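Local coordinates for protein nicotinamide-nucleotide adenylyltransferase NadR family / Ribosylnicotinamide kinase (Lactococcus lactis subsp. cremoris, PDB 6GYE) that probably makes NAD from nicotinamide riboside, phosphorylating it with a kinase domain and adenylylating the resulting mononucleotide with a second domain, at residues A[79-91]-A[100-112]. Residues are numbered along the deposited sequence; the frame is centred on the assembly and turned at random.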
loop_
_atom_site.group_PDB
_atom_site.type_symbol
_atom_site.label_atom_id
_atom_site.label_comp_id
_atom_site.label_asym_id
_atom_site.label_seq_id
_atom_site.Cartn_x
_atom_site.Cartn_y
_atom_site.Cartn_z
ATOM N N ASN A 79 -23.090 0.672 -14.511
ATOM C CA ASN A 79 -23.551 2.050 -14.511
ATOM C C ASN A 79 -22.731 2.962 -13.596
ATOM O O ASN A 79 -23.252 3.974 -13.120
ATOM C CB ASN A 79 -25.031 2.088 -14.117
ATOM C CG ASN A 79 -25.302 1.498 -12.714
ATOM O OD1 ASN A 79 -24.603 0.593 -12.257
ATOM N ND2 ASN A 79 -26.337 2.006 -12.046
ATOM N N ILE A 80 -21.470 2.638 -13.319
ATOM C CA ILE A 80 -20.656 3.460 -12.427
ATOM C C ILE A 80 -19.390 3.876 -13.154
ATOM O O ILE A 80 -18.588 3.025 -13.547
ATOM C CB ILE A 80 -20.319 2.752 -11.103
ATOM C CG1 ILE A 80 -21.588 2.392 -10.328
ATOM C CG2 ILE A 80 -19.446 3.646 -10.221
ATOM C CD1 ILE A 80 -21.315 1.601 -9.077
ATOM N N LYS A 81 -19.215 5.182 -13.326
ATOM C CA LYS A 81 -18.043 5.779 -13.945
ATOM C C LYS A 81 -17.278 6.572 -12.894
ATOM O O LYS A 81 -17.875 7.148 -11.983
ATOM C CB LYS A 81 -18.446 6.697 -15.106
ATOM C CG LYS A 81 -17.283 7.334 -15.875
ATOM C CD LYS A 81 -16.562 6.318 -16.740
ATOM C CE LYS A 81 -15.431 6.942 -17.557
ATOM N NZ LYS A 81 -14.715 5.886 -18.330
ATOM N N VAL A 82 -15.952 6.592 -13.026
ATOM C CA VAL A 82 -15.060 7.298 -12.107
ATOM C C VAL A 82 -14.359 8.407 -12.872
ATOM O O VAL A 82 -13.772 8.159 -13.938
ATOM C CB VAL A 82 -14.010 6.365 -11.475
ATOM C CG1 VAL A 82 -13.045 7.185 -10.625
ATOM C CG2 VAL A 82 -14.676 5.280 -10.638
ATOM N N SER A 83 -14.401 9.619 -12.320
ATOM C CA SER A 83 -13.837 10.792 -12.969
ATOM C C SER A 83 -13.093 11.638 -11.944
ATOM O O SER A 83 -13.319 11.534 -10.734
ATOM C CB SER A 83 -14.923 11.625 -13.655
ATOM O OG SER A 83 -15.784 12.207 -12.693
ATOM N N MET A 84 -12.214 12.496 -12.449
ATOM C CA MET A 84 -11.280 13.262 -11.641
ATOM C C MET A 84 -11.648 14.736 -11.704
ATOM O O MET A 84 -11.826 15.279 -12.801
ATOM C CB MET A 84 -9.857 13.059 -12.166
ATOM C CG MET A 84 -8.758 13.106 -11.140
ATOM S SD MET A 84 -7.141 12.763 -11.869
ATOM C CE MET A 84 -6.751 14.354 -12.587
ATOM N N LEU A 85 -11.777 15.378 -10.531
ATOM C CA LEU A 85 -11.963 16.829 -10.430
ATOM C C LEU A 85 -10.692 17.430 -9.845
ATOM O O LEU A 85 -10.477 17.379 -8.633
ATOM C CB LEU A 85 -13.170 17.210 -9.584
ATOM C CG LEU A 85 -13.363 18.734 -9.489
ATOM C CD1 LEU A 85 -13.431 19.340 -10.874
ATOM C CD2 LEU A 85 -14.613 19.091 -8.734
ATOM N N ASN A 86 -9.856 17.988 -10.719
ATOM C CA ASN A 86 -8.592 18.611 -10.339
ATOM C C ASN A 86 -8.855 20.034 -9.840
ATOM O O ASN A 86 -9.362 20.880 -10.589
ATOM C CB ASN A 86 -7.648 18.613 -11.547
ATOM C CG ASN A 86 -6.241 19.097 -11.213
ATOM O OD1 ASN A 86 -6.035 19.913 -10.314
ATOM N ND2 ASN A 86 -5.267 18.611 -11.969
ATOM N N GLU A 87 -8.499 20.311 -8.589
ATOM C CA GLU A 87 -8.803 21.603 -7.987
ATOM C C GLU A 87 -7.607 22.553 -7.932
ATOM O O GLU A 87 -7.712 23.613 -7.306
ATOM C CB GLU A 87 -9.381 21.402 -6.586
ATOM C CG GLU A 87 -10.816 20.913 -6.597
ATOM C CD GLU A 87 -11.280 20.397 -5.252
ATOM O OE1 GLU A 87 -10.413 20.043 -4.419
ATOM O OE2 GLU A 87 -12.514 20.374 -5.028
ATOM N N ASN A 88 -6.503 22.229 -8.604
ATOM C CA ASN A 88 -5.338 23.108 -8.634
ATOM C C ASN A 88 -5.673 24.423 -9.334
ATOM O O ASN A 88 -6.621 24.515 -10.118
ATOM C CB ASN A 88 -4.165 22.451 -9.375
ATOM C CG ASN A 88 -3.478 21.338 -8.575
ATOM O OD1 ASN A 88 -3.592 21.249 -7.355
ATOM N ND2 ASN A 88 -2.744 20.492 -9.279
ATOM N N ASP A 89 -4.869 25.451 -9.040
ATOM C CA ASP A 89 -4.952 26.749 -9.720
ATOM C C ASP A 89 -6.351 27.350 -9.635
ATOM O O ASP A 89 -6.914 27.819 -10.625
ATOM C CB ASP A 89 -4.504 26.628 -11.176
ATOM C CG ASP A 89 -3.152 25.968 -11.307
ATOM O OD1 ASP A 89 -2.202 26.434 -10.643
ATOM O OD2 ASP A 89 -3.047 24.971 -12.057
ATOM N N LEU A 90 -6.897 27.353 -8.441
ATOM C CA LEU A 90 -8.199 27.963 -8.273
ATOM C C LEU A 90 -8.063 29.263 -7.496
ATOM O O LEU A 90 -7.314 29.312 -6.513
ATOM C CB LEU A 90 -9.145 27.029 -7.504
ATOM C CG LEU A 90 -9.988 26.016 -8.271
ATOM C CD1 LEU A 90 -10.997 25.392 -7.343
ATOM C CD2 LEU A 90 -10.686 26.689 -9.414
ATOM N N PRO A 91 -8.745 30.332 -7.910
ATOM C CA PRO A 91 -8.858 31.490 -7.017
ATOM C C PRO A 91 -9.443 31.013 -5.694
ATOM O O PRO A 91 -10.451 30.305 -5.663
ATOM C CB PRO A 91 -9.808 32.432 -7.768
ATOM C CG PRO A 91 -9.675 32.034 -9.205
ATOM C CD PRO A 91 -9.420 30.552 -9.202
ATOM N N TRP A 100 -14.713 26.450 -10.260
ATOM C CA TRP A 100 -14.902 25.101 -9.738
ATOM C C TRP A 100 -16.117 24.439 -10.377
ATOM O O TRP A 100 -16.031 23.318 -10.894
ATOM C CB TRP A 100 -15.030 25.146 -8.210
ATOM C CG TRP A 100 -15.245 23.819 -7.560
ATOM C CD1 TRP A 100 -14.287 22.934 -7.153
ATOM C CD2 TRP A 100 -16.504 23.237 -7.214
ATOM N NE1 TRP A 100 -14.878 21.822 -6.595
ATOM C CE2 TRP A 100 -16.238 21.983 -6.626
ATOM C CE3 TRP A 100 -17.835 23.648 -7.361
ATOM C CZ2 TRP A 100 -17.251 21.144 -6.176
ATOM C CZ3 TRP A 100 -18.839 22.810 -6.917
ATOM C CH2 TRP A 100 -18.542 21.574 -6.331
ATOM N N ALA A 101 -17.252 25.141 -10.388
ATOM C CA ALA A 101 -18.463 24.588 -10.987
ATOM C C ALA A 101 -18.294 24.353 -12.482
ATOM O O ALA A 101 -18.812 23.365 -13.019
ATOM C CB ALA A 101 -19.652 25.505 -10.722
ATOM N N ASN A 102 -17.593 25.261 -13.175
ATOM C CA ASN A 102 -17.333 25.062 -14.600
ATOM C C ASN A 102 -16.690 23.711 -14.845
ATOM O O ASN A 102 -17.179 22.913 -15.649
ATOM C CB ASN A 102 -16.431 26.166 -15.149
ATOM C CG ASN A 102 -17.154 27.467 -15.319
ATOM O OD1 ASN A 102 -18.379 27.494 -15.439
ATOM N ND2 ASN A 102 -16.405 28.564 -15.342
ATOM N N ARG A 103 -15.616 23.422 -14.110
ATOM C CA ARG A 103 -14.955 22.132 -14.245
ATOM C C ARG A 103 -15.915 21.001 -13.918
ATOM O O ARG A 103 -15.938 19.972 -14.601
ATOM C CB ARG A 103 -13.738 22.075 -13.326
ATOM C CG ARG A 103 -12.755 23.208 -13.532
ATOM C CD ARG A 103 -11.514 22.993 -12.684
ATOM N NE ARG A 103 -10.604 24.131 -12.762
ATOM C CZ ARG A 103 -9.507 24.248 -12.023
ATOM N NH1 ARG A 103 -9.200 23.293 -11.150
ATOM N NH2 ARG A 103 -8.728 25.316 -12.148
ATOM N N LEU A 104 -16.740 21.188 -12.892
ATOM C CA LEU A 104 -17.654 20.130 -12.486
ATOM C C LEU A 104 -18.655 19.812 -13.588
ATOM O O LEU A 104 -18.851 18.646 -13.949
ATOM C CB LEU A 104 -18.371 20.535 -11.202
ATOM C CG LEU A 104 -19.451 19.543 -10.823
ATOM C CD1 LEU A 104 -18.800 18.158 -10.617
ATOM C CD2 LEU A 104 -20.165 20.012 -9.578
ATOM N N PHE A 105 -19.292 20.837 -14.148
ATOM C CA PHE A 105 -20.289 20.575 -15.176
ATOM C C PHE A 105 -19.643 20.113 -16.472
ATOM O O PHE A 105 -20.250 19.348 -17.232
ATOM C CB PHE A 105 -21.155 21.808 -15.384
ATOM C CG PHE A 105 -22.109 22.042 -14.259
ATOM C CD1 PHE A 105 -23.221 21.227 -14.109
ATOM C CD2 PHE A 105 -21.878 23.040 -13.331
ATOM C CE1 PHE A 105 -24.103 21.415 -13.055
ATOM C CE2 PHE A 105 -22.752 23.239 -12.283
ATOM C CZ PHE A 105 -23.871 22.420 -12.141
ATOM N N GLU A 106 -18.418 20.551 -16.742
ATOM C CA GLU A 106 -17.697 19.988 -17.872
ATOM C C GLU A 106 -17.502 18.485 -17.690
ATOM O O GLU A 106 -17.698 17.710 -18.630
ATOM C CB GLU A 106 -16.370 20.714 -18.044
ATOM C CG GLU A 106 -15.567 20.257 -19.235
ATOM C CD GLU A 106 -14.562 21.302 -19.654
ATOM O OE1 GLU A 106 -14.419 21.540 -20.872
ATOM O OE2 GLU A 106 -13.944 21.913 -18.756
ATOM N N LEU A 107 -17.163 18.055 -16.468
ATOM C CA LEU A 107 -17.021 16.629 -16.177
ATOM C C LEU A 107 -18.308 15.875 -16.468
ATOM O O LEU A 107 -18.287 14.794 -17.064
ATOM C CB LEU A 107 -16.646 16.429 -14.714
ATOM C CG LEU A 107 -15.211 16.231 -14.251
ATOM C CD1 LEU A 107 -15.229 15.660 -12.835
ATOM C CD2 LEU A 107 -14.473 15.333 -15.183
ATOM N N ILE A 108 -19.440 16.419 -16.025
ATOM C CA ILE A 108 -20.733 15.784 -16.271
ATOM C C ILE A 108 -21.004 15.690 -17.769
ATOM O O ILE A 108 -21.459 14.657 -18.278
ATOM C CB ILE A 108 -21.847 16.565 -15.555
ATOM C CG1 ILE A 108 -21.651 16.505 -14.046
ATOM C CG2 ILE A 108 -23.219 16.031 -15.962
ATOM C CD1 ILE A 108 -22.734 17.200 -13.275
ATOM N N HIS A 109 -20.763 16.783 -18.490
ATOM C CA HIS A 109 -21.010 16.782 -19.927
ATOM C C HIS A 109 -20.153 15.730 -20.630
ATOM O O HIS A 109 -20.651 14.953 -21.452
ATOM C CB HIS A 109 -20.755 18.176 -20.499
ATOM C CG HIS A 109 -21.687 19.225 -19.973
ATOM N ND1 HIS A 109 -21.389 20.571 -20.006
ATOM C CD2 HIS A 109 -22.909 19.127 -19.393
ATOM C CE1 HIS A 109 -22.388 21.257 -19.474
ATOM N NE2 HIS A 109 -23.321 20.404 -19.091
ATOM N N HIS A 110 -18.862 15.678 -20.299
ATOM C CA HIS A 110 -17.949 14.787 -21.004
ATOM C C HIS A 110 -18.286 13.322 -20.752
ATOM O O HIS A 110 -18.188 12.491 -21.661
ATOM C CB HIS A 110 -16.508 15.080 -20.579
ATOM C CG HIS A 110 -15.478 14.342 -21.378
ATOM N ND1 HIS A 110 -15.415 14.405 -22.756
ATOM C CD2 HIS A 110 -14.478 13.513 -20.994
ATOM C CE1 HIS A 110 -14.413 13.656 -23.182
ATOM N NE2 HIS A 110 -13.830 13.104 -22.134
ATOM N N ASN A 111 -18.709 12.986 -19.539
ATOM C CA ASN A 111 -18.849 11.599 -19.121
ATOM C C ASN A 111 -20.282 11.090 -19.204
ATOM O O ASN A 111 -20.583 10.021 -18.665
ATOM C CB ASN A 111 -18.313 11.423 -17.695
ATOM C CG ASN A 111 -16.805 11.535 -17.631
ATOM O OD1 ASN A 111 -16.090 10.543 -17.805
ATOM N ND2 ASN A 111 -16.306 12.752 -17.424
ATOM N N THR A 112 -21.165 11.805 -19.885
ATOM C CA THR A 112 -22.541 11.360 -20.023
ATOM C C THR A 112 -22.891 11.142 -21.487
ATOM O O THR A 112 -22.459 11.894 -22.366
ATOM C CB THR A 112 -23.509 12.368 -19.399
ATOM O OG1 THR A 112 -23.325 12.376 -17.978
ATOM C CG2 THR A 112 -24.921 11.961 -19.705
#
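The carbonyl oxygen of Asn-88 is gripped end-on by both terminal nitrogens of Arg-103, with NH1 and NH2 each 3.0 Å from Asn-88 O. That oxygen lies in the guanidinium plane, where the N-H bonds of both nitrogens can reach it. NH1 also lies near Asn-86 O, at a distance of 2.5 Å that is too short to be trusted in detail. Arginine suits this place because its long chain, extended from CG to NE, carries a flat group with several N-H donors to backbone oxygen at the strand's end. Leu-90 lays CD2 over one guanidinium face, 3.6 Å from NH2, and Glu-99 forms a salt bridge with NE. The chain leaving the strand is held by an Asx turn, Asn-86 OD1 accepting from Asn-88 N, while Asn-88 OD1 forms a hydrogen bond with the backbone N of Asp-52.

Alongside, Trp-100 NE1 donates to the anti lone pair of Glu-87 OE2 at 3.2 Å, the carboxylate and ring planes being turned 43° apart. With CG anti to the backbone N (chi1 179°), the indole lies beside Leu-85, whose CD2 approaches it obliquely, while CD1 of the same leucine rests on Arg-103 CB at 3.7 Å; a branched apolar side chain can fill both places.

Farther along, Leu-107 sets CD1 3.4 Å from Met-84 O. Serine's short side chain fits beneath the Leu-107 methyls, and in one of two conformers Ser-83 OG bonds to Leu-46 O of the adjoining strand. Asn-111 ND2 turns back to Leu-107 O.

Strand 80-86 edges a parallel sheet and runs nearly antiparallel to helix segment 100-110 (165°), the strand-then-helix packing of a Rossmann-like alpha/beta domain, consistent with the nucleotidyltransferase half of NadR.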